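Local coordinates for Non-structural protein 3 (Porcine deltacoronavirus, PDB 6LN0) that probably processes the viral polyprotein through a papain-like protease and binds ADP-ribose through a macro domain, as its coronavirus relatives do, at residues A330-C334 / C335-F339; V358-M361 / K362-V365; L319-S322 / N323-A326; A279-A282 / L283-Y287. All coordinates share one frame; numbering follows the deposited sequence.

Overall arrangement
Along the chain the order is contact 4, contact 3, contact 1, contact 2, and none lies within another. Contact 4 is one stretch of helix 278-287, and contact 3 ends helix 313-322; their centres are 13 Å apart and Asn323 packs on Ile280. From contact 3 the chain enters strand 327-332 and so reaches contact 1, about 23 Å away between centres. Contacts 1 and 2 are turns of the same eight-stranded sheet, with centres 10 Å apart. Each gives two cysteines to one zinc ion. The set thus runs from the helical part of the papain-like protease region to its zinc-bearing sheet, the part called fingers in relatives.

Contact 1 (A330-C334 / C335-F339); sequences ATTAC and CNTYF. With ZN (zinc ion), chain B.
Thr332 holds its hydroxyl between its own backbone N and carbonyl carbon (chi1 56°), which turns OG1 toward the residues that follow the turn. Cys334 and Cys335 place SG in the corresponding position, and both sulfurs reach the same zinc ion. Cys334 SG and Cys335 SG each lie 2.3 Å from the zinc ion. Thr332 OG1 accepts a nearly straight hydrogen bond from Thr337 N at 3.0 Å (165° at the hydrogen). A weak, longer one comes from Cys335 N. The hydroxyl therefore links the two arms of the turn. Thr332 N in turn donates to Thr337 O at 2.9 Å. This is the tip of a beta hairpin between strands 327-332 and 338-346, and its turn carries two neighbouring cysteine ligands of a four-cysteine zinc site. Cys360 and Cys363 complete that site. Further from the metal, Ala330 and Phe339 form an antiparallel hydrogen-bonded pair, with Phe339 N 2.9 Å from Ala330 O and Ala330 N 3.0 Å from Phe339 O. Thr331 and Tyr338 make the next, non-hydrogen-bonded pair, and Thr331 CG2 lies at the edge of the Tyr338 ring. The Phe339 ring comes back beside the partner strand, where its CZ meets Ala330 CB at 3.8 Å. Its CE1 touches Thr332 CG2. On the second arm of the hairpin, Thr337 OG1 is hydrogen-bonded to Lys362 NZ.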
loop_
_atom_site.group_PDB
_atom_site.type_symbol
_atom_site.label_atom_id
_atom_site.label_comp_id
_atom_site.label_asym_id
_atom_site.label_seq_id
_atom_site.Cartn_x
_atom_site.Cartn_y
_atom_site.Cartn_z
ATOM N N ALA A 330 -28.319 26.566 25.766
ATOM C CA ALA A 330 -29.623 26.520 26.428
ATOM C C ALA A 330 -29.462 26.501 27.949
ATOM O O ALA A 330 -28.353 26.431 28.477
ATOM C CB ALA A 330 -30.427 25.304 25.964
ATOM N N THR A 331 -30.596 26.567 28.651
ATOM C CA THR A 331 -30.651 26.412 30.099
ATOM C C THR A 331 -31.525 25.215 30.454
ATOM O O THR A 331 -32.528 24.918 29.774
ATOM C CB THR A 331 -31.204 27.671 30.805
ATOM O OG1 THR A 331 -32.370 28.135 30.118
ATOM C CG2 THR A 331 -30.163 28.794 30.841
ATOM N N THR A 332 -31.152 24.523 31.520
ATOM C CA THR A 332 -31.933 23.353 31.895
ATOM C C THR A 332 -33.244 23.772 32.557
ATOM O O THR A 332 -33.367 24.861 33.122
ATOM C CB THR A 332 -31.124 22.445 32.827
ATOM O OG1 THR A 332 -30.677 23.180 33.971
ATOM C CG2 THR A 332 -29.902 21.881 32.108
ATOM N N ALA A 333 -34.246 22.911 32.445
ATOM C CA ALA A 333 -35.493 23.134 33.164
ATOM C C ALA A 333 -35.362 22.750 34.631
ATOM O O ALA A 333 -36.006 23.356 35.492
ATOM C CB ALA A 333 -36.626 22.349 32.512
ATOM N N CYS A 334 -34.492 21.799 34.944
ATOM C CA CYS A 334 -34.365 21.342 36.322
ATOM C C CYS A 334 -33.695 22.392 37.210
ATOM O O CYS A 334 -34.170 22.661 38.317
ATOM C CB CYS A 334 -33.584 20.035 36.364
ATOM S SG CYS A 334 -32.114 20.095 35.357
ATOM N N CYS A 335 -32.597 23.013 36.761
ATOM C CA CYS A 335 -31.917 23.960 37.637
ATOM C C CYS A 335 -31.471 25.248 36.953
ATOM O O CYS A 335 -30.718 26.013 37.562
ATOM C CB CYS A 335 -30.691 23.285 38.280
ATOM S SG CYS A 335 -29.553 22.443 37.164
ATOM N N ASN A 336 -31.920 25.532 35.730
ATOM C CA ASN A 336 -31.504 26.737 34.990
ATOM C C ASN A 336 -29.980 26.906 34.948
ATOM O O ASN A 336 -29.422 27.982 35.217
ATOM C CB ASN A 336 -32.198 27.965 35.563
ATOM C CG ASN A 336 -33.701 27.819 35.498
ATOM O OD1 ASN A 336 -34.335 27.375 36.462
ATOM N ND2 ASN A 336 -34.281 28.118 34.334
ATOM N N THR A 337 -29.299 25.816 34.611
ATOM C CA THR A 337 -27.879 25.878 34.291
ATOM C C THR A 337 -27.712 26.132 32.795
ATOM O O THR A 337 -28.427 25.553 31.977
ATOM C CB THR A 337 -27.204 24.588 34.726
ATOM O OG1 THR A 337 -27.252 24.517 36.157
ATOM C CG2 THR A 337 -25.732 24.538 34.253
ATOM N N TYR A 338 -26.835 27.065 32.452
ATOM C CA TYR A 338 -26.491 27.318 31.054
ATOM C C TYR A 338 -25.478 26.298 30.563
ATOM O O TYR A 338 -24.564 25.916 31.301
ATOM C CB TYR A 338 -25.907 28.714 30.914
ATOM C CG TYR A 338 -25.513 29.171 29.536
ATOM C CD1 TYR A 338 -26.449 29.713 28.662
ATOM C CD2 TYR A 338 -24.180 29.153 29.137
ATOM C CE1 TYR A 338 -26.070 30.194 27.392
ATOM C CE2 TYR A 338 -23.793 29.622 27.874
ATOM C CZ TYR A 338 -24.733 30.148 27.013
ATOM O OH TYR A 338 -24.327 30.621 25.775
ATOM N N PHE A 339 -25.630 25.870 29.307
ATOM C CA PHE A 339 -24.687 24.928 28.701
ATOM C C PHE A 339 -24.688 25.088 27.191
ATOM O O PHE A 339 -25.603 25.662 26.606
ATOM C CB PHE A 339 -25.017 23.469 29.037
ATOM C CG PHE A 339 -26.331 23.012 28.466
ATOM C CD1 PHE A 339 -27.533 23.292 29.128
ATOM C CD2 PHE A 339 -26.380 22.340 27.262
ATOM C CE1 PHE A 339 -28.746 22.872 28.609
ATOM C CE2 PHE A 339 -27.610 21.931 26.735
ATOM C CZ PHE A 339 -28.788 22.198 27.413
HETATM ZN ZN ZN B . -30.337 20.355 36.732
#

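Contact 2 (V358-M361 / K362-V365); sequences VYCM and KCDV. With ZN (zinc ion), chain B.
Cys360 and Cys363 close on one zinc ion from different rotamers. Cys360 carries SG anti to its backbone N (chi1 179°), whereas Cys363 holds SG beside its own N (chi1 -41°). Both sulfurs bind the metal, Cys360 SG and Cys363 SG each at 2.3 Å from the zinc ion. Cys360 SG also accepts a hydrogen bond from Cys363 N at 3.5 Å, close to straight. The bond probably steadies the sulfur, which a metal-bound cysteine would be expected to carry as a thiolate. Cys334 and Cys335 supply the other two ligands. Tyr359 and Asp364 both have CG anti to the backbone N. Asp364 OD1 comes to the edge of the Tyr359 ring, in its plane, with the two side chains crossing at a slant. It hydrogen-bonds Tyr359 OH at 2.5 Å, shorter than usual and doubtful in its exact value. The carboxylate is turned 76° from the ring. Cys360 N donates to Val365 O at 3.0 Å, and Asp364 N makes a weak bond to Cys360 O. Asp364 and Val365 thus both face Cys360, which fits a G1 beta bulge. Strand 358-360 is an outermost strand of the sheet, pairs with strand 365-371, and packs Val358 on Phe339 and Ile345 of strand 338-346.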
loop_
_atom_site.group_PDB
_atom_site.type_symbol
_atom_site.label_atom_id
_atom_site.label_comp_id
_atom_site.label_asym_id
_atom_site.label_seq_id
_atom_site.Cartn_x
_atom_site.Cartn_y
_atom_site.Cartn_z
ATOM N N VAL A 358 -31.536 16.797 27.732
ATOM C CA VAL A 358 -30.131 16.560 28.011
ATOM C C VAL A 358 -30.004 16.048 29.431
ATOM O O VAL A 358 -30.926 16.148 30.247
ATOM C CB VAL A 358 -29.254 17.811 27.815
ATOM C CG1 VAL A 358 -29.153 18.153 26.346
ATOM C CG2 VAL A 358 -29.787 19.010 28.650
ATOM N N TYR A 359 -28.834 15.512 29.721
ATOM C CA TYR A 359 -28.522 15.012 31.045
ATOM C C TYR A 359 -27.944 16.140 31.886
ATOM O O TYR A 359 -26.932 16.743 31.519
ATOM C CB TYR A 359 -27.536 13.853 30.965
ATOM C CG TYR A 359 -27.190 13.306 32.322
ATOM C CD1 TYR A 359 -28.123 12.596 33.058
ATOM C CD2 TYR A 359 -25.951 13.525 32.875
ATOM C CE1 TYR A 359 -27.816 12.098 34.297
ATOM C CE2 TYR A 359 -25.630 13.028 34.118
ATOM C CZ TYR A 359 -26.567 12.308 34.825
ATOM O OH TYR A 359 -26.273 11.811 36.079
ATOM N N CYS A 360 -28.570 16.405 33.023
ATOM C CA CYS A 360 -28.024 17.356 33.977
ATOM C C CYS A 360 -27.195 16.599 35.007
ATOM O O CYS A 360 -27.731 15.782 35.764
ATOM C CB CYS A 360 -29.132 18.141 34.683
ATOM S SG CYS A 360 -28.427 19.302 35.904
ATOM N N MET A 361 -25.896 16.881 35.048
ATOM C CA MET A 361 -25.034 16.222 36.024
ATOM C C MET A 361 -25.344 16.678 37.436
ATOM O O MET A 361 -25.256 15.876 38.375
ATOM C CB MET A 361 -23.555 16.467 35.695
ATOM C CG MET A 361 -23.239 17.850 35.195
ATOM S SD MET A 361 -21.730 17.915 34.148
ATOM C CE MET A 361 -21.979 16.561 33.001
ATOM N N LYS A 362 -25.750 17.937 37.602
ATOM C CA LYS A 362 -26.016 18.461 38.939
ATOM C C LYS A 362 -27.151 17.704 39.625
ATOM O O LYS A 362 -26.986 17.204 40.743
ATOM C CB LYS A 362 -26.324 19.953 38.867
ATOM C CG LYS A 362 -25.134 20.798 38.417
ATOM C CD LYS A 362 -25.510 22.267 38.293
ATOM C CE LYS A 362 -24.366 23.101 37.737
ATOM N NZ LYS A 362 -24.744 24.545 37.650
ATOM N N CYS A 363 -28.309 17.607 38.966
ATOM C CA CYS A 363 -29.521 17.019 39.525
ATOM C C CYS A 363 -29.701 15.545 39.181
ATOM O O CYS A 363 -30.649 14.919 39.675
ATOM C CB CYS A 363 -30.769 17.756 39.019
ATOM S SG CYS A 363 -30.714 19.566 38.903
ATOM N N ASP A 364 -28.872 15.002 38.295
ATOM C CA ASP A 364 -28.955 13.611 37.874
ATOM C C ASP A 364 -30.349 13.259 37.365
ATOM O O ASP A 364 -31.018 12.373 37.887
ATOM C CB ASP A 364 -28.543 12.669 39.007
ATOM C CG ASP A 364 -28.470 11.226 38.557
ATOM O OD1 ASP A 364 -28.227 11.005 37.345
ATOM O OD2 ASP A 364 -28.675 10.325 39.408
ATOM N N VAL A 365 -30.770 13.972 36.316
ATOM C CA VAL A 365 -32.023 13.708 35.621
ATOM C C VAL A 365 -31.845 14.056 34.152
ATOM O O VAL A 365 -31.002 14.876 33.781
ATOM C CB VAL A 365 -33.212 14.527 36.184
ATOM C CG1 VAL A 365 -33.646 13.987 37.512
ATOM C CG2 VAL A 365 -32.819 15.985 36.315
HETATM ZN ZN ZN B . -30.337 20.355 36.732
#

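Contact 3 (L319-S322 / N323-A326); sequences LLVS and NSDA
The backbone of Asn323 and Ser324 folds back on the last turn of helix 313-322, with Ser324 N giving a hydrogen bond to Val321 O at 3.0 Å from above that carbonyl's plane. Asn323 then holds Leu319 O twice. Its side chain gives a straight bond, ND2 to Leu319 O at 3.0 Å and 176°, with the oxygen lying in the amide plane. Its backbone N reaches Leu319 O at 3.3 Å, a more bent approach. The two donors come from opposite faces of the carbonyl plane, so this helix oxygen is clasped between them. Asn323 carries CG beside its own backbone N (chi1 -81°), which folds the amide back along the helix toward Leu319. The ND2 atom also lies against Leu319 CD1 at 3.7 Å. At the other end of the amide, Asn323 OD1 accepts from Arg277 NE. Ser324 keeps OG between its backbone N and carbonyl carbon (chi1 68°). OG is modelled at 2.4 Å from Val321 O, too short to be taken at face value. If the bond is real, Val321 O would be met by both the amide and the hydroxyl of Ser324. Val321 CG1 packs on Ala326 CB at 3.5 Å. The stretch joins helix 313-322 to strand 327-332. Leu320 and Asn323 touch Trp298 of helix 293-302, and Tyr274 lies against Val321, Ser324 and Ala326.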
loop_
_atom_site.group_PDB
_atom_site.type_symbol
_atom_site.label_atom_id
_atom_site.label_comp_id
_atom_site.label_asym_id
_atom_site.label_seq_id
_atom_site.Cartn_x
_atom_site.Cartn_y
_atom_site.Cartn_z
ATOM N N LEU A 319 -22.996 11.114 12.248
ATOM C CA LEU A 319 -21.840 11.453 11.424
ATOM C C LEU A 319 -22.060 12.763 10.680
ATOM O O LEU A 319 -21.206 13.654 10.701
ATOM C CB LEU A 319 -21.551 10.328 10.434
ATOM C CG LEU A 319 -20.563 10.752 9.354
ATOM C CD1 LEU A 319 -19.170 10.666 9.909
ATOM C CD2 LEU A 319 -20.723 9.879 8.130
ATOM N N LEU A 320 -23.214 12.909 10.030
ATOM C CA LEU A 320 -23.475 14.113 9.250
ATOM C C LEU A 320 -23.492 15.349 10.131
ATOM O O LEU A 320 -22.861 16.364 9.806
ATOM C CB LEU A 320 -24.800 13.975 8.505
ATOM C CG LEU A 320 -24.858 12.779 7.552
ATOM C CD1 LEU A 320 -26.206 12.779 6.818
ATOM C CD2 LEU A 320 -23.653 12.763 6.574
ATOM N N VAL A 321 -24.205 15.277 11.264
ATOM C CA VAL A 321 -24.394 16.452 12.120
ATOM C C VAL A 321 -23.063 16.910 12.714
ATOM O O VAL A 321 -22.764 18.109 12.762
ATOM C CB VAL A 321 -25.440 16.155 13.217
ATOM C CG1 VAL A 321 -25.328 17.164 14.340
ATOM C CG2 VAL A 321 -26.836 16.162 12.634
ATOM N N SER A 322 -22.238 15.972 13.157
ATOM C CA SER A 322 -20.953 16.362 13.720
ATOM C C SER A 322 -19.982 16.924 12.678
ATOM O O SER A 322 -19.000 17.563 13.065
ATOM C CB SER A 322 -20.307 15.181 14.426
ATOM O OG SER A 322 -19.888 14.273 13.459
ATOM N N ASN A 323 -20.212 16.709 11.377
ATOM C CA ASN A 323 -19.400 17.336 10.341
ATOM C C ASN A 323 -20.018 18.620 9.827
ATOM O O ASN A 323 -19.651 19.091 8.735
ATOM C CB ASN A 323 -19.163 16.387 9.174
ATOM C CG ASN A 323 -18.059 15.433 9.447
ATOM O OD1 ASN A 323 -16.898 15.701 9.151
ATOM N ND2 ASN A 323 -18.405 14.298 10.008
ATOM N N SER A 324 -20.932 19.201 10.595
ATOM C CA SER A 324 -21.622 20.423 10.239
ATOM C C SER A 324 -21.389 21.483 11.314
ATOM O O SER A 324 -20.664 21.274 12.280
ATOM C CB SER A 324 -23.114 20.147 10.058
ATOM O OG SER A 324 -23.692 19.806 11.314
ATOM N N ASP A 325 -22.014 22.636 11.134
ATOM C CA ASP A 325 -22.005 23.695 12.135
ATOM C C ASP A 325 -23.036 23.493 13.266
ATOM O O ASP A 325 -23.329 24.457 13.961
ATOM C CB ASP A 325 -22.248 25.052 11.465
ATOM C CG ASP A 325 -23.638 25.165 10.823
ATOM O OD1 ASP A 325 -24.364 24.150 10.718
ATOM O OD2 ASP A 325 -24.008 26.287 10.407
ATOM N N ALA A 326 -23.579 22.294 13.483
ATOM C CA ALA A 326 -24.631 22.114 14.486
ATOM C C ALA A 326 -24.123 22.450 15.874
ATOM O O ALA A 326 -23.162 21.842 16.361
ATOM C CB ALA A 326 -25.152 20.675 14.477
#

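Contact 4 (A279-A282 / L283-Y287); sequences AIDA and LYREY
Arg285 N donates to Asp281 O at 2.8 Å, a backbone bond with an angle of 164° at the hydrogen. The side chains of the same two residues meet as well. Asp281 keeps CG anti to its backbone N (chi1 -167°), and its carboxylate extends toward the Arg285 guanidinium. Asp281 OD2 lies over one face of that group, 3.6 Å from Arg285 NE and offset toward the rim. The carboxylate and guanidinium planes are 56° apart. Because OD2 stands well out of the guanidinium plane, no N-H points at it and the salt bridge rests on charge alone. Arg285 bends at chi3, and its CG and CD also pass close to OD2. The other carboxylate oxygen, Asp281 OD1, sits in the plane of the Tyr284 ring at its edge, 3.9 Å from Tyr284 CD2. One aspartate thus touches both the next-but-two and the next-but-three residue. These are the i to i+3 and i to i+4 spacings of an alpha helix, here helix 278-287 in the papain-like protease region. Tyr284 N continues the helical hydrogen-bond series with a bond to Ile280 O at 3.0 Å. On another side of the helix, Ile280 CD1 and Leu283 CD1 make a loose apolar contact at 4.5 Å. Both residues also pack on Trp298 of helix 293-302. Leu283 has CG beside its backbone N, which brings CG to 3.9 Å from Ala279 O. Glu286 CG lies 3.6 Å from Ala282 O, while its carboxylate forms a salt bridge with Arg294. The Tyr284 ring meets Phe276 edge-to-face.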
loop_
_atom_site.group_PDB
_atom_site.type_symbol
_atom_site.label_atom_id
_atom_site.label_comp_id
_atom_site.label_asym_id
_atom_site.label_seq_id
_atom_site.Cartn_x
_atom_site.Cartn_y
_atom_site.Cartn_z
ATOM N N ALA A 279 -14.919 20.623 3.241
ATOM C CA ALA A 279 -14.600 19.388 2.532
ATOM C C ALA A 279 -15.846 18.544 2.289
ATOM O O ALA A 279 -15.991 17.941 1.222
ATOM C CB ALA A 279 -13.554 18.587 3.302
ATOM N N ILE A 280 -16.762 18.500 3.257
ATOM C CA ILE A 280 -17.894 17.590 3.140
ATOM C C ILE A 280 -19.017 18.239 2.332
ATOM O O ILE A 280 -19.719 17.546 1.590
ATOM C CB ILE A 280 -18.385 17.114 4.531
ATOM C CG1 ILE A 280 -17.269 16.401 5.311
ATOM C CG2 ILE A 280 -19.585 16.165 4.425
ATOM C CD1 ILE A 280 -16.423 15.357 4.467
ATOM N N ASP A 281 -19.174 19.564 2.417
ATOM C CA ASP A 281 -20.195 20.232 1.612
ATOM C C ASP A 281 -19.914 20.050 0.128
ATOM O O ASP A 281 -20.847 20.056 -0.689
ATOM C CB ASP A 281 -20.269 21.721 1.984
ATOM C CG ASP A 281 -21.514 22.417 1.420
ATOM O OD1 ASP A 281 -22.638 22.034 1.780
ATOM O OD2 ASP A 281 -21.369 23.365 0.620
ATOM N N ALA A 282 -18.638 19.845 -0.229
ATOM C CA ALA A 282 -18.271 19.554 -1.612
ATOM C C ALA A 282 -18.811 18.204 -2.070
ATOM O O ALA A 282 -19.257 18.070 -3.215
ATOM C CB ALA A 282 -16.744 19.602 -1.783
ATOM N N LEU A 283 -18.736 17.175 -1.219
ATOM C CA LEU A 283 -19.356 15.913 -1.603
ATOM C C LEU A 283 -20.868 16.074 -1.662
ATOM O O LEU A 283 -21.530 15.560 -2.574
ATOM C CB LEU A 283 -18.967 14.802 -0.626
ATOM C CG LEU A 283 -17.483 14.655 -0.235
ATOM C CD1 LEU A 283 -17.265 13.370 0.530
ATOM C CD2 LEU A 283 -16.565 14.716 -1.448
ATOM N N TYR A 284 -21.420 16.844 -0.727
ATOM C CA TYR A 284 -22.867 16.907 -0.571
ATOM C C TYR A 284 -23.513 17.656 -1.722
ATOM O O TYR A 284 -24.552 17.232 -2.234
ATOM C CB TYR A 284 -23.189 17.558 0.759
ATOM C CG TYR A 284 -24.630 17.743 1.089
ATOM C CD1 TYR A 284 -25.489 16.661 1.195
ATOM C CD2 TYR A 284 -25.127 19.010 1.375
ATOM C CE1 TYR A 284 -26.821 16.847 1.553
ATOM C CE2 TYR A 284 -26.450 19.202 1.737
ATOM C CZ TYR A 284 -27.291 18.125 1.823
ATOM O OH TYR A 284 -28.609 18.324 2.169
ATOM N N ARG A 285 -22.891 18.744 -2.178
ATOM C CA ARG A 285 -23.446 19.434 -3.335
ATOM C C ARG A 285 -23.350 18.579 -4.601
ATOM O O ARG A 285 -24.179 18.728 -5.504
ATOM C CB ARG A 285 -22.784 20.808 -3.489
ATOM C CG ARG A 285 -23.311 21.807 -2.429
ATOM C CD ARG A 285 -22.983 23.276 -2.715
ATOM N NE ARG A 285 -21.553 23.511 -2.924
ATOM C CZ ARG A 285 -20.949 24.683 -2.732
ATOM N NH1 ARG A 285 -21.649 25.728 -2.312
ATOM N NH2 ARG A 285 -19.645 24.811 -2.952
ATOM N N GLU A 286 -22.409 17.631 -4.674
ATOM C CA GLU A 286 -22.482 16.649 -5.753
ATOM C C GLU A 286 -23.744 15.809 -5.626
ATOM O O GLU A 286 -24.555 15.735 -6.554
ATOM C CB GLU A 286 -21.245 15.752 -5.764
ATOM C CG GLU A 286 -20.052 16.420 -6.369
ATOM C CD GLU A 286 -18.806 15.544 -6.388
ATOM O OE1 GLU A 286 -18.920 14.292 -6.374
ATOM O OE2 GLU A 286 -17.700 16.126 -6.437
ATOM N N TYR A 287 -23.919 15.158 -4.476
ATOM C CA TYR A 287 -25.105 14.339 -4.246
ATOM C C TYR A 287 -26.381 15.101 -4.587
ATOM O O TYR A 287 -27.257 14.585 -5.292
ATOM C CB TYR A 287 -25.123 13.867 -2.789
ATOM C CG TYR A 287 -26.392 13.164 -2.334
ATOM C CD1 TYR A 287 -27.511 13.884 -1.904
ATOM C CD2 TYR A 287 -26.459 11.782 -2.295
ATOM C CE1 TYR A 287 -28.659 13.233 -1.480
ATOM C CE2 TYR A 287 -27.605 11.136 -1.858
ATOM C CZ TYR A 287 -28.687 11.861 -1.462
ATOM O OH TYR A 287 -29.810 11.194 -1.043
#